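Local coordinates for mannosylglycerate hydrolase MGH1-like glycoside hydrolase domain-containing protein (Thermus thermophilus HB8, PDB 4WVA), which hydrolyses mannosylglycerate, a solute made by thermophiles under osmotic stress, to mannose and glycerate, and probably cleaves glucosylglycerate as well, at residues A[7-12]-A[414-419]; A[15-18]-A[24-27]; A[49-54]-A[112-117]; A[18-23]-A[55-60]; A[247-252]-A[264-269]. All coordinates share one frame; numbering follows the deposited sequence.

Contact 1 of 5, residues A[7-12]-A[414-419]; sequences KAVEVL and LALFWT
Ala8, Val9 and Leu12 receive the side chain of Leu416 in a buried, wholly apolar helix-helix contact that brings the first helix of the chain, 4-15, against its last, 409-418, within the (alpha/alpha)6-barrel. The axes of the short segments approach to 9.6 Å at an angle of 135° between their N-to-C directions, so the helices run roughly antiparallel with a marked tilt. Leu416 supplies nearly all of the surface on its side. Its CG lies 3.6 Å from Ala8 CB, where the small methyl lets the branch point come close. The two methyls then diverge: CD2 is 3.9 Å from Val9 CG2, the two side chains crossing at about a right angle, while CD1 meets Leu12 CD1 tip to tip at 3.8 Å. Val9 offers CG2 because this methyl stands anti to the carbonyl carbon, with CG1 anti to the backbone N (chi1 170°). Near the end of helix 409-418, Thr419 OG1 turns back to Ala415 O at 2.8 Å and is also bonded to Arg5. Phe391 touches both Ala8 and Ala415, Trp43 of helix 33-43 touches Leu12, and helices 356-368 and 372-389 pack on further sides of 414-419.

Contact 2 of 5, residues A[15-18]-A[24-27]; sequences NSRG and AHGL
Arg17 and His25 meet across a loop that follows helix 4-15 and leads to strand 31-32, with an ST turn at Ser16 on its first limb. Their side chains cross at about a right angle, and the guanidinium and imidazole planes are 67° apart, which rules out a parallel stack. The closest atoms are Arg17 NH2 and His25 CD2 at 3.9 Å; NH2 comes to the edge of the imidazole, near the ring plane. This is van der Waals proximity without a direct hydrogen bond. Arg17 reaches this place through a bend at chi2 (-67°), which folds the chain back and sets NH1 3.0 Å from Ser16 O. That acceptor lies near the guanidinium plane, whereas the donor stands well above the carbonyl plane. Two backbone carbonyls, Ser16 O and Arg14 O, grip NH1, which probably limits rotation of the group. His25 has CG anti to its backbone N (chi1 -179°), which brings the CD2 edge of the ring to the arginine tip, across it. The side chain of Asn15 lies against the backbone of Ala24 and His25, and a backbone bond between Asn15 and Val22 helps close the limbs. The side chain of Ala24 is about 6 Å from that of Glu393, the probable proton acceptor, and also lies near Tyr28, a probable substrate-binding residue, so the loop borders the likely substrate pocket. In the ST turn, Ser16 OG accepts from Gly18 N at 3.1 Å. A water in the guanidinium plane, at its edge, bridges the limbs, accepting from Arg17 NH2 at 3.3 Å and from Gly26 N at 3.2 Å.

Contact 3 of 5, residues A[49-54]-A[112-117]; sequences ERAWQE and RYLYEK
Leu114 packs against one face of the indole of Trp52 in a CH-pi contact between two near-antiparallel helices of the (alpha/alpha)6-barrel, 48-62 and 107-117. The axes of the short segments pass 10.9 Å apart with 151° between their directions, and the contact is buried. Followed outward, Leu114 first presents CB to the indole: it sits 3.7 Å from the centroid of the six-membered ring and 18° off its normal, over one face but shifted toward the rim, with Trp52 CZ2 its nearest atom at 3.5 Å. With CG anti to the carbonyl carbon (chi1 -59°), the chain continues past the indole toward helix 48-62. There CD1 lies 3.9 Å from Trp52 CE3, while CD2 reaches Ala51 CB at 4.0 Å. The two side chains thus slide past one another in opposite directions, the indole running out toward helix 107-117 as the leucine runs in. At the far end of the indole, Trp52 CH2 touches Tyr115 CB, from which the phenol ring leads away to bond Gly292 of the second subunit through its hydroxyl. Helix 107-117 thus packs on helix 48-62 and also contributes to the subunit interface. Away from the indole, within 49-54, Arg50 NH1 makes a salt bridge to Glu54 OE1 at 2.8 Å. The indole's polar edge is fixed separately, by a hydrogen bond from Trp52 NE1 to Asp118 OD2.

Contact 4 of 5, residues A[18-23]-A[55-60]; sequences GAFTVP and LLCLFD
Ala19 and Cys57 bring an irregular connection up to a helix: 18-23 is part of the loop between helix 4-15 and strand 31-32, while helix 48-62 of the (alpha/alpha)6-barrel contains 55-60. Ala19 CA and Cys57 CA are 6.0 Å apart, the nearest pair of CA atoms across the two segments. Gly18, at positive phi, turns the chain just before this point, and by Phe20 the backbone has become extended. No hydrogen bond crosses between the segments. Cys57 makes all the contacts on the helix side, and its CB lies 3.3 Å from Ala19 O. With SG anti to the backbone N (chi1 -178°), the sulfur extends into the angle between Ala19 CB and Phe20 CB. The phenylalanine ring starts near the sulfur and leads away from the helix, stacking on His75; Phe20 also touches Gln31 of strand 31-32, as does Cys57. Farther along, Thr21 OG1 bonds Glu54 of the preceding turn, tying the loop to the same helix at a second point. The side chain of Phe20 lies about 8 Å from that of Trp32, a likely substrate-binding residue. The sulfur-aromatic contact itself is oblique: Cys57 SG is 5.2 Å from the centroid of the Phe20 ring and 67° off its normal.

Contact 5 of 5, residues A[247-252]-A[264-269]; sequences DLYALA and EWIVRG
Tyr249 and Ile266 form the closer of two apolar contacts between helices 235-254 and 260-275, successive helices joined by a short connection. The backbones stay well apart, 8.7 Å between the CA atoms of these two residues, so side chains alone span the gap. In the aliphatic contact, Ile266 CD1 reaches Tyr249 CB at 3.7 Å. Its CG1 is anti to the carbonyl carbon (chi1 -70°) and the chain is extended beyond it (chi2 171°), which carries the delta methyl across to the neighbouring helix. The aliphatic-aromatic contact is looser: Leu248 CD2 comes to the edge of the Trp265 indole, near its plane, 4.4 Å from CZ3, while the indole also stacks with Tyr143. Polar interactions lie outside the pair: Tyr249 OH bonds Thr151 O of the second subunit, and Asp247 pairs with Arg112 of helix 107-117. Arg268 makes a salt bridge to Glu263 of the third subunit, and Val267 meets its counterparts in both neighbouring subunits. With no hydrogen bond or charge pair between 247-252 and 264-269, their direct contact is modest and rests on apolar packing, while the polar bonds named lead to another helix or to neighbouring subunits.

Contacts 1 to 4 form a connected group, and contact 5 joins it through contact 3. Contacts 2 and 4 share Gly18 and have centres 11 Å apart; contacts 3 and 4 both use helix 48-62, with centres 12 Å apart. Arg50 of contact 3 reaches Ser16 of contact 2, its NH2 2.9 Å from Ser16 OG. Contact 1 touches contact 3 where Phe417 meets Tyr113 edge-to-face. The Arg112 NH1 to Asp247 OD1 salt bridge, 2.9 Å, links contacts 3 and 5, both facing the second subunit. Contact 2 lies beside the probable active site, close to the likely proton acceptor Glu393; contacts 3 and 5 are remote from it.

Contact 1 of 5, residues A[7-12]-A[414-419]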
# COMPACT_ATOMS: atom_id res chain seq x y z
N LYS A 7 -20.70 -6.45 36.57
CA LYS A 7 -21.30 -7.70 36.11
C LYS A 7 -20.38 -8.45 35.15
O LYS A 7 -20.35 -9.69 35.18
CB LYS A 7 -22.65 -7.42 35.48
CG LYS A 7 -23.66 -6.82 36.47
CD LYS A 7 -24.08 -7.78 37.58
CE LYS A 7 -24.76 -9.04 37.05
NZ LYS A 7 -25.26 -9.92 38.15
N ALA A 8 -19.64 -7.73 34.30
CA ALA A 8 -18.69 -8.38 33.37
C ALA A 8 -17.57 -9.10 34.11
O ALA A 8 -17.16 -10.21 33.72
CB ALA A 8 -18.10 -7.36 32.40
N VAL A 9 -17.04 -8.47 35.15
CA VAL A 9 -16.00 -9.09 35.96
C VAL A 9 -16.54 -10.37 36.61
O VAL A 9 -15.83 -11.37 36.65
CB VAL A 9 -15.43 -8.13 37.03
CG1 VAL A 9 -14.53 -8.86 38.01
CG2 VAL A 9 -14.66 -6.99 36.38
N GLU A 10 -17.78 -10.34 37.10
CA GLU A 10 -18.40 -11.52 37.67
C GLU A 10 -18.44 -12.69 36.67
O GLU A 10 -18.12 -13.83 37.03
CB GLU A 10 -19.81 -11.18 38.17
CG GLU A 10 -20.56 -12.37 38.75
CD GLU A 10 -22.03 -12.07 39.00
OE1 GLU A 10 -22.40 -10.87 39.15
OE2 GLU A 10 -22.80 -13.07 39.03
N VAL A 11 -18.80 -12.39 35.42
CA VAL A 11 -18.84 -13.43 34.38
C VAL A 11 -17.46 -14.04 34.16
O VAL A 11 -17.32 -15.27 34.11
CB VAL A 11 -19.41 -12.90 33.05
CG1 VAL A 11 -19.24 -13.93 31.93
CG2 VAL A 11 -20.87 -12.50 33.22
N LEU A 12 -16.44 -13.19 34.03
CA LEU A 12 -15.09 -13.71 33.80
C LEU A 12 -14.60 -14.54 34.97
O LEU A 12 -14.04 -15.62 34.77
CB LEU A 12 -14.11 -12.59 33.50
CG LEU A 12 -14.31 -11.83 32.18
CD1 LEU A 12 -13.18 -10.85 31.95
CD2 LEU A 12 -14.46 -12.80 31.01
N LEU A 414 -15.01 -7.97 26.35
CA LEU A 414 -14.92 -6.82 25.46
C LEU A 414 -15.76 -5.65 25.98
O LEU A 414 -15.39 -4.52 25.76
CB LEU A 414 -15.28 -7.22 24.02
CG LEU A 414 -14.23 -8.11 23.35
CD1 LEU A 414 -14.70 -8.63 22.00
CD2 LEU A 414 -12.90 -7.38 23.18
N ALA A 415 -16.82 -5.92 26.74
CA ALA A 415 -17.49 -4.83 27.50
C ALA A 415 -16.47 -4.10 28.37
O ALA A 415 -16.44 -2.88 28.39
CB ALA A 415 -18.62 -5.39 28.36
N LEU A 416 -15.65 -4.86 29.09
CA LEU A 416 -14.61 -4.32 29.96
C LEU A 416 -13.53 -3.58 29.17
O LEU A 416 -13.14 -2.48 29.52
CB LEU A 416 -13.99 -5.44 30.80
CG LEU A 416 -14.83 -5.92 31.96
CD1 LEU A 416 -14.37 -7.30 32.41
CD2 LEU A 416 -14.71 -4.92 33.10
N PHE A 417 -13.03 -4.21 28.11
CA PHE A 417 -11.99 -3.59 27.33
C PHE A 417 -12.46 -2.30 26.64
O PHE A 417 -11.74 -1.28 26.65
CB PHE A 417 -11.40 -4.58 26.31
CG PHE A 417 -10.13 -4.10 25.69
CD1 PHE A 417 -8.98 -4.00 26.45
CD2 PHE A 417 -10.09 -3.71 24.36
CE1 PHE A 417 -7.81 -3.54 25.90
CE2 PHE A 417 -8.92 -3.23 23.80
CZ PHE A 417 -7.78 -3.16 24.57
N TRP A 418 -13.66 -2.33 26.08
CA TRP A 418 -14.16 -1.21 25.28
C TRP A 418 -14.44 0.01 26.15
O TRP A 418 -14.36 1.14 25.67
CB TRP A 418 -15.43 -1.62 24.52
CG TRP A 418 -15.51 -1.17 23.11
CD1 TRP A 418 -14.90 -0.10 22.54
CD2 TRP A 418 -16.28 -1.78 22.08
NE1 TRP A 418 -15.23 -0.01 21.20
CE2 TRP A 418 -16.08 -1.04 20.90
CE3 TRP A 418 -17.12 -2.90 22.04
CZ2 TRP A 418 -16.71 -1.36 19.69
CZ3 TRP A 418 -17.72 -3.23 20.83
CH2 TRP A 418 -17.52 -2.45 19.68
N THR A 419 -14.72 -0.21 27.43
CA THR A 419 -15.06 0.87 28.34
C THR A 419 -13.90 1.19 29.29
O THR A 419 -14.10 1.88 30.30
CB THR A 419 -16.35 0.60 29.14
OG1 THR A 419 -16.18 -0.59 29.94
CG2 THR A 419 -17.57 0.46 28.22

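Contact 2 of 5, residues A[15-18]-A[24-27]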
# COMPACT_ATOMS: atom_id res chain seq x y z
N ASN A 15 -16.38 -17.88 35.01
CA ASN A 15 -15.93 -18.77 33.94
C ASN A 15 -14.43 -19.11 34.02
O ASN A 15 -13.93 -19.92 33.24
CB ASN A 15 -16.24 -18.16 32.56
CG ASN A 15 -17.73 -18.05 32.28
OD1 ASN A 15 -18.14 -17.35 31.32
ND2 ASN A 15 -18.55 -18.72 33.05
N SER A 16 -13.72 -18.49 34.94
CA SER A 16 -12.29 -18.79 35.10
C SER A 16 -12.10 -20.18 35.67
O SER A 16 -12.84 -20.59 36.56
CB SER A 16 -11.62 -17.79 36.03
OG SER A 16 -10.24 -18.07 36.15
N ARG A 17 -11.11 -20.89 35.14
CA ARG A 17 -10.65 -22.15 35.73
C ARG A 17 -9.21 -22.01 36.22
O ARG A 17 -8.46 -22.98 36.28
CB ARG A 17 -10.79 -23.28 34.71
CG ARG A 17 -12.21 -23.48 34.15
CD ARG A 17 -13.20 -23.96 35.20
NE ARG A 17 -14.59 -24.00 34.70
CZ ARG A 17 -15.52 -23.07 34.92
NH1 ARG A 17 -15.28 -21.99 35.66
NH2 ARG A 17 -16.74 -23.24 34.41
N GLY A 18 -8.84 -20.79 36.61
CA GLY A 18 -7.48 -20.49 37.05
C GLY A 18 -6.64 -19.92 35.93
O GLY A 18 -6.39 -18.72 35.87
N ALA A 24 -18.20 -20.36 27.89
CA ALA A 24 -19.48 -20.33 28.59
C ALA A 24 -19.60 -21.62 29.39
O ALA A 24 -19.23 -22.66 28.89
CB ALA A 24 -20.63 -20.22 27.62
N HIS A 25 -20.09 -21.52 30.62
CA HIS A 25 -20.34 -22.69 31.47
C HIS A 25 -21.17 -23.74 30.74
O HIS A 25 -22.18 -23.42 30.14
CB HIS A 25 -21.09 -22.28 32.75
CG HIS A 25 -21.35 -23.43 33.67
ND1 HIS A 25 -22.56 -24.09 33.70
CD2 HIS A 25 -20.54 -24.09 34.53
CE1 HIS A 25 -22.49 -25.08 34.57
NE2 HIS A 25 -21.28 -25.10 35.09
N GLY A 26 -20.74 -24.99 30.81
CA GLY A 26 -21.52 -26.11 30.27
C GLY A 26 -21.38 -26.26 28.77
O GLY A 26 -20.92 -27.30 28.27
N LEU A 27 -21.78 -25.21 28.04
CA LEU A 27 -21.81 -25.21 26.57
C LEU A 27 -20.41 -25.37 25.95
O LEU A 27 -20.21 -26.14 24.98
CB LEU A 27 -22.47 -23.90 26.09
CG LEU A 27 -22.50 -23.62 24.58
CD1 LEU A 27 -23.22 -24.70 23.79
CD2 LEU A 27 -23.16 -22.27 24.31
O HOH W 1 -17.96 -25.51 32.36

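Contact 3 of 5, residues A[49-54]-A[112-117]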
# COMPACT_ATOMS: atom_id res chain seq x y z
N GLU A 49 -1.36 -9.97 35.12
CA GLU A 49 -0.80 -11.32 35.13
C GLU A 49 -1.81 -12.33 34.62
O GLU A 49 -1.45 -13.24 33.88
CB GLU A 49 -0.31 -11.75 36.52
CG GLU A 49 0.36 -13.14 36.51
CD GLU A 49 1.62 -13.20 35.63
OE1 GLU A 49 1.60 -13.81 34.51
OE2 GLU A 49 2.64 -12.63 36.05
N ARG A 50 -3.07 -12.17 35.03
CA ARG A 50 -4.14 -13.07 34.63
C ARG A 50 -4.37 -13.04 33.12
O ARG A 50 -4.65 -14.08 32.53
CB ARG A 50 -5.42 -12.73 35.40
CG ARG A 50 -6.60 -13.63 35.08
CD ARG A 50 -6.34 -15.07 35.46
NE ARG A 50 -7.48 -15.92 35.15
CZ ARG A 50 -7.77 -16.40 33.94
NH1 ARG A 50 -6.99 -16.11 32.88
NH2 ARG A 50 -8.82 -17.20 33.78
N ALA A 51 -4.24 -11.86 32.51
CA ALA A 51 -4.36 -11.71 31.06
C ALA A 51 -3.27 -12.50 30.35
O ALA A 51 -3.53 -13.23 29.41
CB ALA A 51 -4.33 -10.25 30.68
N TRP A 52 -2.03 -12.38 30.81
CA TRP A 52 -0.94 -13.15 30.23
C TRP A 52 -1.17 -14.65 30.42
O TRP A 52 -0.95 -15.45 29.52
CB TRP A 52 0.38 -12.80 30.87
CG TRP A 52 0.99 -11.51 30.47
CD1 TRP A 52 1.16 -10.41 31.23
CD2 TRP A 52 1.55 -11.20 29.19
NE1 TRP A 52 1.79 -9.42 30.52
CE2 TRP A 52 2.05 -9.89 29.26
CE3 TRP A 52 1.70 -11.91 27.99
CZ2 TRP A 52 2.67 -9.27 28.17
CZ3 TRP A 52 2.31 -11.29 26.91
CH2 TRP A 52 2.80 -10.00 27.01
N GLN A 53 -1.63 -15.02 31.61
CA GLN A 53 -1.76 -16.44 31.93
C GLN A 53 -2.70 -17.15 30.97
O GLN A 53 -2.45 -18.30 30.59
CB GLN A 53 -2.20 -16.62 33.39
CG GLN A 53 -1.10 -16.36 34.40
CD GLN A 53 0.07 -17.33 34.27
OE1 GLN A 53 -0.11 -18.50 33.89
NE2 GLN A 53 1.28 -16.84 34.56
N GLU A 54 -3.78 -16.47 30.59
CA GLU A 54 -4.72 -17.00 29.60
C GLU A 54 -3.98 -17.51 28.37
O GLU A 54 -4.30 -18.59 27.86
CB GLU A 54 -5.76 -15.94 29.19
CG GLU A 54 -6.91 -16.52 28.36
CD GLU A 54 -7.98 -17.21 29.18
OE1 GLU A 54 -8.12 -16.88 30.38
OE2 GLU A 54 -8.73 -18.05 28.61
N ARG A 112 0.79 -8.35 21.42
CA ARG A 112 1.44 -7.05 21.23
C ARG A 112 0.84 -6.02 22.20
O ARG A 112 1.56 -5.23 22.82
CB ARG A 112 1.30 -6.55 19.79
CG ARG A 112 1.92 -5.17 19.61
CD ARG A 112 1.75 -4.63 18.21
NE ARG A 112 2.34 -3.29 18.10
CZ ARG A 112 2.36 -2.56 16.99
NH1 ARG A 112 1.81 -2.99 15.87
NH2 ARG A 112 2.92 -1.35 17.00
N TYR A 113 -0.47 -6.01 22.32
CA TYR A 113 -1.13 -5.10 23.23
C TYR A 113 -0.72 -5.34 24.69
O TYR A 113 -0.36 -4.40 25.41
CB TYR A 113 -2.66 -5.19 23.13
CG TYR A 113 -3.31 -4.18 24.02
CD1 TYR A 113 -3.46 -2.87 23.60
CD2 TYR A 113 -3.70 -4.52 25.32
CE1 TYR A 113 -4.02 -1.93 24.42
CE2 TYR A 113 -4.24 -3.57 26.15
CZ TYR A 113 -4.41 -2.29 25.69
OH TYR A 113 -4.97 -1.35 26.53
N LEU A 114 -0.76 -6.59 25.13
CA LEU A 114 -0.30 -6.91 26.49
C LEU A 114 1.15 -6.47 26.70
O LEU A 114 1.50 -5.91 27.74
CB LEU A 114 -0.44 -8.39 26.81
CG LEU A 114 -1.86 -8.97 26.74
CD1 LEU A 114 -1.81 -10.44 27.09
CD2 LEU A 114 -2.86 -8.22 27.61
N TYR A 115 1.98 -6.73 25.69
CA TYR A 115 3.40 -6.39 25.79
C TYR A 115 3.62 -4.88 25.94
O TYR A 115 4.39 -4.43 26.79
CB TYR A 115 4.21 -6.94 24.60
CG TYR A 115 5.64 -6.47 24.67
CD1 TYR A 115 6.47 -6.89 25.71
CD2 TYR A 115 6.15 -5.56 23.75
CE1 TYR A 115 7.77 -6.46 25.79
CE2 TYR A 115 7.46 -5.11 23.84
CZ TYR A 115 8.27 -5.57 24.87
OH TYR A 115 9.58 -5.15 24.99
N GLU A 116 2.92 -4.10 25.13
CA GLU A 116 3.16 -2.65 25.09
C GLU A 116 2.55 -1.94 26.28
O GLU A 116 3.06 -0.89 26.71
CB GLU A 116 2.63 -2.04 23.79
CG GLU A 116 3.43 -2.46 22.55
CD GLU A 116 2.94 -1.81 21.28
OE1 GLU A 116 1.88 -1.15 21.32
OE2 GLU A 116 3.58 -1.97 20.23
N LYS A 117 1.46 -2.48 26.82
CA LYS A 117 0.67 -1.76 27.84
C LYS A 117 0.77 -2.27 29.27
O LYS A 117 0.26 -1.61 30.20
CB LYS A 117 -0.81 -1.70 27.45
CG LYS A 117 -1.11 -0.98 26.15
CD LYS A 117 -0.64 0.45 26.16
CE LYS A 117 -0.99 1.14 24.85
NZ LYS A 117 -0.86 2.60 25.04

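Contact 4 of 5, residues A[18-23]-A[55-60]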
# COMPACT_ATOMS: atom_id res chain seq x y z
N GLY A 18 -8.84 -20.79 36.61
CA GLY A 18 -7.48 -20.49 37.05
C GLY A 18 -6.64 -19.92 35.93
O GLY A 18 -6.39 -18.72 35.87
N ALA A 19 -6.16 -20.81 35.08
CA ALA A 19 -5.22 -20.45 34.02
C ALA A 19 -5.90 -20.16 32.69
O ALA A 19 -5.25 -19.65 31.78
CB ALA A 19 -4.23 -21.59 33.84
N PHE A 20 -7.18 -20.50 32.56
CA PHE A 20 -7.92 -20.25 31.33
C PHE A 20 -9.37 -19.99 31.70
O PHE A 20 -9.78 -20.22 32.83
CB PHE A 20 -7.80 -21.40 30.34
CG PHE A 20 -8.54 -22.65 30.76
CD1 PHE A 20 -9.83 -22.90 30.35
CD2 PHE A 20 -7.91 -23.58 31.58
CE1 PHE A 20 -10.52 -24.03 30.79
CE2 PHE A 20 -8.58 -24.71 32.01
CZ PHE A 20 -9.87 -24.94 31.60
N THR A 21 -10.12 -19.46 30.73
CA THR A 21 -11.50 -19.09 30.92
C THR A 21 -12.34 -19.87 29.92
O THR A 21 -12.04 -19.90 28.72
CB THR A 21 -11.66 -17.58 30.68
OG1 THR A 21 -10.62 -16.87 31.38
CG2 THR A 21 -13.01 -17.10 31.11
N VAL A 22 -13.36 -20.56 30.40
CA VAL A 22 -14.30 -21.19 29.47
C VAL A 22 -15.12 -20.14 28.75
O VAL A 22 -15.49 -19.13 29.34
CB VAL A 22 -15.25 -22.20 30.14
CG1 VAL A 22 -14.44 -23.30 30.79
CG2 VAL A 22 -16.21 -21.54 31.12
N PRO A 23 -15.41 -20.35 27.45
CA PRO A 23 -16.27 -19.37 26.79
C PRO A 23 -17.66 -19.25 27.39
O PRO A 23 -18.24 -18.16 27.38
CB PRO A 23 -16.32 -19.87 25.34
CG PRO A 23 -15.02 -20.58 25.16
CD PRO A 23 -14.74 -21.24 26.48
N LEU A 55 -3.03 -16.72 27.86
CA LEU A 55 -2.37 -17.06 26.61
C LEU A 55 -1.20 -18.02 26.85
O LEU A 55 -0.90 -18.87 26.01
CB LEU A 55 -1.91 -15.80 25.90
CG LEU A 55 -3.04 -14.79 25.67
CD1 LEU A 55 -2.49 -13.61 24.90
CD2 LEU A 55 -4.23 -15.46 24.98
N LEU A 56 -0.53 -17.91 27.99
CA LEU A 56 0.51 -18.90 28.31
C LEU A 56 -0.12 -20.28 28.31
O LEU A 56 0.46 -21.25 27.81
CB LEU A 56 1.12 -18.64 29.68
CG LEU A 56 1.98 -17.38 29.80
CD1 LEU A 56 2.40 -17.15 31.25
CD2 LEU A 56 3.19 -17.54 28.93
N CYS A 57 -1.29 -20.37 28.93
CA CYS A 57 -1.97 -21.66 29.07
C CYS A 57 -2.34 -22.23 27.69
O CYS A 57 -2.11 -23.39 27.41
CB CYS A 57 -3.21 -21.48 29.93
SG CYS A 57 -4.14 -22.99 30.24
N LEU A 58 -2.92 -21.38 26.83
CA LEU A 58 -3.26 -21.78 25.47
C LEU A 58 -2.06 -22.41 24.73
O LEU A 58 -2.18 -23.49 24.13
CB LEU A 58 -3.80 -20.57 24.71
CG LEU A 58 -4.16 -20.79 23.24
CD1 LEU A 58 -5.24 -21.83 23.06
CD2 LEU A 58 -4.56 -19.44 22.63
N PHE A 59 -0.90 -21.75 24.78
CA PHE A 59 0.28 -22.28 24.08
C PHE A 59 0.89 -23.47 24.79
O PHE A 59 1.24 -24.49 24.16
CB PHE A 59 1.32 -21.18 23.87
CG PHE A 59 1.03 -20.31 22.69
CD1 PHE A 59 1.44 -20.68 21.42
CD2 PHE A 59 0.29 -19.15 22.84
CE1 PHE A 59 1.15 -19.89 20.33
CE2 PHE A 59 0.01 -18.36 21.75
CZ PHE A 59 0.43 -18.74 20.49
N ASP A 60 1.04 -23.35 26.11
CA ASP A 60 1.73 -24.41 26.88
C ASP A 60 1.01 -25.76 26.80
O ASP A 60 1.67 -26.81 26.67
CB ASP A 60 1.87 -23.99 28.34
CG ASP A 60 2.99 -23.01 28.56
OD1 ASP A 60 3.86 -22.88 27.69
OD2 ASP A 60 3.01 -22.37 29.63

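Contact 5 of 5, residues A[247-252]-A[264-269]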
# COMPACT_ATOMS: atom_id res chain seq x y z
N ASP A 247 1.34 -7.20 13.67
CA ASP A 247 1.62 -7.06 15.09
C ASP A 247 2.80 -7.94 15.56
O ASP A 247 3.58 -7.51 16.43
CB ASP A 247 0.36 -7.28 15.91
CG ASP A 247 -0.67 -6.20 15.68
OD1 ASP A 247 -0.25 -5.05 15.43
OD2 ASP A 247 -1.88 -6.48 15.70
N LEU A 248 2.93 -9.13 14.99
CA LEU A 248 4.06 -10.00 15.26
C LEU A 248 5.39 -9.38 14.80
O LEU A 248 6.41 -9.51 15.48
CB LEU A 248 3.87 -11.37 14.63
CG LEU A 248 4.85 -12.45 15.06
CD1 LEU A 248 4.72 -12.76 16.55
CD2 LEU A 248 4.62 -13.70 14.23
N TYR A 249 5.35 -8.72 13.63
CA TYR A 249 6.49 -7.97 13.13
C TYR A 249 6.94 -6.93 14.16
O TYR A 249 8.12 -6.81 14.49
CB TYR A 249 6.14 -7.29 11.80
CG TYR A 249 7.18 -6.25 11.41
CD1 TYR A 249 8.30 -6.62 10.67
CD2 TYR A 249 7.06 -4.93 11.81
CE1 TYR A 249 9.28 -5.70 10.34
CE2 TYR A 249 8.04 -4.00 11.49
CZ TYR A 249 9.14 -4.39 10.76
OH TYR A 249 10.11 -3.44 10.45
N ALA A 250 5.99 -6.16 14.68
CA ALA A 250 6.31 -5.11 15.64
C ALA A 250 6.95 -5.70 16.88
O ALA A 250 7.97 -5.21 17.36
CB ALA A 250 5.07 -4.30 15.98
N LEU A 251 6.37 -6.78 17.39
CA LEU A 251 6.98 -7.53 18.52
C LEU A 251 8.40 -7.97 18.22
O LEU A 251 9.28 -7.79 19.05
CB LEU A 251 6.15 -8.75 18.89
CG LEU A 251 4.91 -8.49 19.72
CD1 LEU A 251 3.97 -9.68 19.63
CD2 LEU A 251 5.31 -8.19 21.17
N ALA A 252 8.62 -8.55 17.05
CA ALA A 252 9.96 -8.99 16.64
C ALA A 252 10.96 -7.84 16.71
O ALA A 252 12.06 -7.98 17.25
CB ALA A 252 9.93 -9.57 15.24
N GLU A 264 7.82 -11.17 4.69
CA GLU A 264 7.32 -11.84 3.49
C GLU A 264 5.85 -12.21 3.64
O GLU A 264 5.06 -12.01 2.72
CB GLU A 264 8.15 -13.08 3.14
CG GLU A 264 9.64 -12.82 3.23
CD GLU A 264 10.47 -13.63 2.26
OE1 GLU A 264 9.96 -14.63 1.71
OE2 GLU A 264 11.65 -13.24 2.06
N TRP A 265 5.46 -12.70 4.83
CA TRP A 265 4.06 -13.03 5.05
C TRP A 265 3.18 -11.80 4.90
O TRP A 265 2.07 -11.85 4.34
CB TRP A 265 3.82 -13.64 6.44
CG TRP A 265 4.60 -14.89 6.73
CD1 TRP A 265 5.06 -15.81 5.83
CD2 TRP A 265 4.98 -15.38 8.02
NE1 TRP A 265 5.70 -16.83 6.48
CE2 TRP A 265 5.67 -16.60 7.83
CE3 TRP A 265 4.80 -14.92 9.33
CZ2 TRP A 265 6.20 -17.33 8.89
CZ3 TRP A 265 5.32 -15.65 10.37
CH2 TRP A 265 6.02 -16.84 10.14
N ILE A 266 3.65 -10.69 5.43
CA ILE A 266 2.89 -9.44 5.40
C ILE A 266 2.69 -8.95 3.96
O ILE A 266 1.58 -8.59 3.56
CB ILE A 266 3.62 -8.36 6.24
CG1 ILE A 266 3.54 -8.72 7.74
CG2 ILE A 266 3.02 -7.00 5.98
CD1 ILE A 266 4.38 -7.86 8.64
N VAL A 267 3.77 -8.92 3.19
CA VAL A 267 3.73 -8.36 1.86
C VAL A 267 2.90 -9.23 0.93
O VAL A 267 2.04 -8.73 0.23
CB VAL A 267 5.15 -8.13 1.33
CG1 VAL A 267 5.16 -7.72 -0.13
CG2 VAL A 267 5.81 -7.07 2.20
N ARG A 268 3.12 -10.54 0.99
CA ARG A 268 2.34 -11.46 0.16
C ARG A 268 0.89 -11.55 0.63
O ARG A 268 -0.02 -11.69 -0.18
CB ARG A 268 3.02 -12.83 0.09
CG ARG A 268 4.40 -12.71 -0.55
CD ARG A 268 5.22 -13.98 -0.64
NE ARG A 268 6.61 -13.65 -1.03
CZ ARG A 268 7.04 -13.43 -2.28
NH1 ARG A 268 6.22 -13.51 -3.33
NH2 ARG A 268 8.32 -13.14 -2.49
N GLY A 269 0.66 -11.41 1.94
CA GLY A 269 -0.68 -11.40 2.47
C GLY A 269 -1.49 -10.18 2.11
O GLY A 269 -2.72 -10.26 1.98